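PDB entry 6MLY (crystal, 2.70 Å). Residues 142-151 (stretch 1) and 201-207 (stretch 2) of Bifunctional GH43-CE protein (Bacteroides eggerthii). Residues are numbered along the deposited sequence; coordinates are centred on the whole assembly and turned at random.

Stretch 1, residues 142-151: HDHSFFFDED
Stretch 2 201-207: GSQLFKV

Two strands of one chain, the first running to Phe148 and the second starting at Gln203, lie nearly parallel (22° between their N-to-C directions, axes 6.4 Å apart at closest approach) and are joined mainly through side chains. Their backbones are extended, with phi/psi -158/134 at Phe147 and -99/135 at Leu204. The single hydrogen bond between them runs from backbone to side chain: Leu204 N donates to Ser145 OG (2.9 Å, 161° at the hydrogen). Ser145 suits this buried place because its CA-to-CB bond points toward the second strand, and chi1 t (168°) brings OG to the backbone; Ser145 CB also lies 3.2 Å from Ser202 O. At the far end Lys206, fully extended with all four chi angles t, carries its ammonium to two acidic residues. Lys206 NZ forms a salt bridge with Glu150 OE2 at 3.4 Å and a long one with Asp149 OD1 at 3.9 Å. Asp149 (chi1 t, -154°) and Glu150 (chi1 13°, between wells; chi2 t) both leave the backbone sideways, yet their ends come nearer to the second stretch.

Between these polar contacts lies Phe147, its CA-to-CB bond toward the partner, chi1 t (-172°) and chi2 -89°. Phe147 CD2 is 3.9 Å from Leu204 O and Phe147 CZ 3.5 Å from Lys206 CB, both approaching the ring obliquely, while the rest of the lysine chain runs on to the acids. Leu204 (t, p) faces the first strand and sets Leu204 CD2 4.1 Å from Phe147 CG. Phe146, Gln203 and Phe205 point away, in keeping with strand alternation.

In register, CA atoms of Ser145 and Gln203 are 5.1 Å apart, those of Asp143 and Gly201 5.2 Å; between Asp149 CA and Lys206 CA the separation is 8.8 Å. Asp143, at phi/psi 55/48 with chi1 m, places Asp143 OD2 3.5 Å from Gly201 CA. The contact buries 474 Å² in all.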

# COMPACT_ATOMS: atom_id res chain seq x y z
N HIS A 142 9.85 17.91 27.50
CA HIS A 142 10.12 17.19 26.26
C HIS A 142 10.95 15.94 26.56
O HIS A 142 12.09 16.03 26.99
CB HIS A 142 10.79 18.15 25.25
CG HIS A 142 10.95 17.61 23.87
ND1 HIS A 142 9.90 17.60 22.96
CD2 HIS A 142 12.02 17.12 23.22
CE1 HIS A 142 10.32 17.09 21.82
NE2 HIS A 142 11.62 16.79 21.95
N ASP A 143 10.34 14.77 26.32
CA ASP A 143 10.98 13.46 26.45
C ASP A 143 11.56 13.32 27.86
O ASP A 143 12.72 12.94 28.03
CB ASP A 143 12.09 13.26 25.43
CG ASP A 143 11.69 13.59 24.01
OD1 ASP A 143 10.70 14.33 23.84
OD2 ASP A 143 12.38 13.12 23.09
N HIS A 144 10.74 13.67 28.86
CA HIS A 144 11.14 13.64 30.25
C HIS A 144 11.27 12.19 30.72
O HIS A 144 10.51 11.32 30.29
CB HIS A 144 10.14 14.43 31.11
CG HIS A 144 8.77 13.84 31.16
ND1 HIS A 144 7.68 14.44 30.55
CD2 HIS A 144 8.29 12.72 31.76
CE1 HIS A 144 6.60 13.71 30.76
NE2 HIS A 144 6.95 12.65 31.50
N SER A 145 12.22 11.94 31.61
CA SER A 145 12.44 10.64 32.24
C SER A 145 12.55 10.83 33.75
O SER A 145 13.64 11.00 34.26
CB SER A 145 13.66 9.97 31.66
OG SER A 145 14.04 8.84 32.44
N PHE A 146 11.40 10.81 34.44
CA PHE A 146 11.33 10.92 35.90
C PHE A 146 11.89 9.64 36.53
O PHE A 146 11.91 8.58 35.88
CB PHE A 146 9.90 11.22 36.36
CG PHE A 146 8.95 10.05 36.32
CD1 PHE A 146 8.81 9.21 37.41
CD2 PHE A 146 8.18 9.79 35.20
CE1 PHE A 146 7.94 8.13 37.38
CE2 PHE A 146 7.31 8.71 35.17
CZ PHE A 146 7.19 7.88 36.26
N PHE A 147 12.35 9.76 37.79
CA PHE A 147 13.14 8.74 38.46
C PHE A 147 13.04 8.90 39.98
O PHE A 147 13.20 10.01 40.50
CB PHE A 147 14.61 8.84 38.03
CG PHE A 147 15.49 7.72 38.51
CD1 PHE A 147 16.14 7.80 39.73
CD2 PHE A 147 15.69 6.59 37.74
CE1 PHE A 147 16.96 6.77 40.18
CE2 PHE A 147 16.51 5.56 38.18
CZ PHE A 147 17.14 5.65 39.40
N PHE A 148 12.81 7.78 40.69
CA PHE A 148 12.84 7.71 42.16
C PHE A 148 14.25 7.34 42.63
O PHE A 148 14.72 6.24 42.36
CB PHE A 148 11.85 6.66 42.67
CG PHE A 148 10.44 6.85 42.20
CD1 PHE A 148 9.56 7.64 42.92
CD2 PHE A 148 9.98 6.24 41.04
CE1 PHE A 148 8.25 7.82 42.49
CE2 PHE A 148 8.68 6.42 40.61
CZ PHE A 148 7.82 7.21 41.33
N ASP A 149 14.90 8.26 43.34
CA ASP A 149 16.25 8.06 43.87
C ASP A 149 16.17 7.55 45.31
O ASP A 149 15.17 7.74 46.00
CB ASP A 149 17.09 9.34 43.78
CG ASP A 149 18.58 9.09 43.70
OD1 ASP A 149 18.98 8.05 43.13
OD2 ASP A 149 19.34 9.93 44.22
N GLU A 150 17.26 6.92 45.75
CA GLU A 150 17.35 6.34 47.09
C GLU A 150 17.74 7.42 48.12
O GLU A 150 17.80 7.13 49.31
CB GLU A 150 18.32 5.15 47.14
CG GLU A 150 19.21 5.00 45.92
CD GLU A 150 20.13 3.79 45.95
OE1 GLU A 150 20.92 3.69 46.90
OE2 GLU A 150 20.04 2.96 45.03
N ASP A 151 17.97 8.66 47.66
CA ASP A 151 18.08 9.82 48.54
C ASP A 151 16.68 10.33 48.92
O ASP A 151 16.54 11.17 49.80
CB ASP A 151 18.97 10.91 47.92
CG ASP A 151 18.33 11.74 46.81
OD1 ASP A 151 17.13 11.55 46.54
OD2 ASP A 151 19.05 12.58 46.24
N GLY A 201 15.68 11.90 23.62
CA GLY A 201 14.80 10.81 24.13
C GLY A 201 15.27 10.28 25.48
O GLY A 201 15.45 9.08 25.66
N SER A 202 15.45 11.21 26.43
CA SER A 202 16.11 10.94 27.71
C SER A 202 15.42 9.78 28.43
O SER A 202 14.20 9.78 28.56
CB SER A 202 16.15 12.18 28.57
OG SER A 202 17.10 13.11 28.08
N GLN A 203 16.21 8.80 28.87
CA GLN A 203 15.72 7.66 29.67
C GLN A 203 16.81 7.26 30.67
O GLN A 203 17.87 6.77 30.28
CB GLN A 203 15.35 6.48 28.76
CG GLN A 203 14.12 6.74 27.90
CD GLN A 203 13.49 5.46 27.42
OE1 GLN A 203 13.15 4.58 28.20
NE2 GLN A 203 13.31 5.35 26.11
N LEU A 204 16.54 7.48 31.96
CA LEU A 204 17.54 7.30 33.02
C LEU A 204 17.36 5.94 33.69
O LEU A 204 16.24 5.53 34.01
CB LEU A 204 17.41 8.44 34.04
CG LEU A 204 18.47 8.44 35.14
CD1 LEU A 204 19.87 8.52 34.55
CD2 LEU A 204 18.24 9.60 36.11
N PHE A 205 18.49 5.25 33.89
CA PHE A 205 18.57 4.00 34.63
C PHE A 205 19.81 4.03 35.54
O PHE A 205 20.92 4.33 35.09
CB PHE A 205 18.63 2.82 33.66
CG PHE A 205 17.39 2.67 32.81
CD1 PHE A 205 16.38 1.80 33.18
CD2 PHE A 205 17.23 3.43 31.67
CE1 PHE A 205 15.23 1.68 32.41
CE2 PHE A 205 16.08 3.32 30.91
CZ PHE A 205 15.09 2.44 31.28
N LYS A 206 19.59 3.74 36.83
CA LYS A 206 20.67 3.50 37.76
C LYS A 206 20.90 1.99 37.84
O LYS A 206 19.99 1.23 38.19
CB LYS A 206 20.32 4.10 39.13
CG LYS A 206 21.49 4.20 40.10
CD LYS A 206 21.07 4.70 41.46
CE LYS A 206 22.22 4.77 42.44
NZ LYS A 206 21.84 5.49 43.68
N VAL A 207 22.12 1.56 37.49
CA VAL A 207 22.52 0.16 37.55
C VAL A 207 23.85 0.08 38.29
O VAL A 207 24.82 0.75 37.91
CB VAL A 207 22.65 -0.47 36.15
CG1 VAL A 207 23.22 -1.88 36.23
CG2 VAL A 207 21.33 -0.46 35.41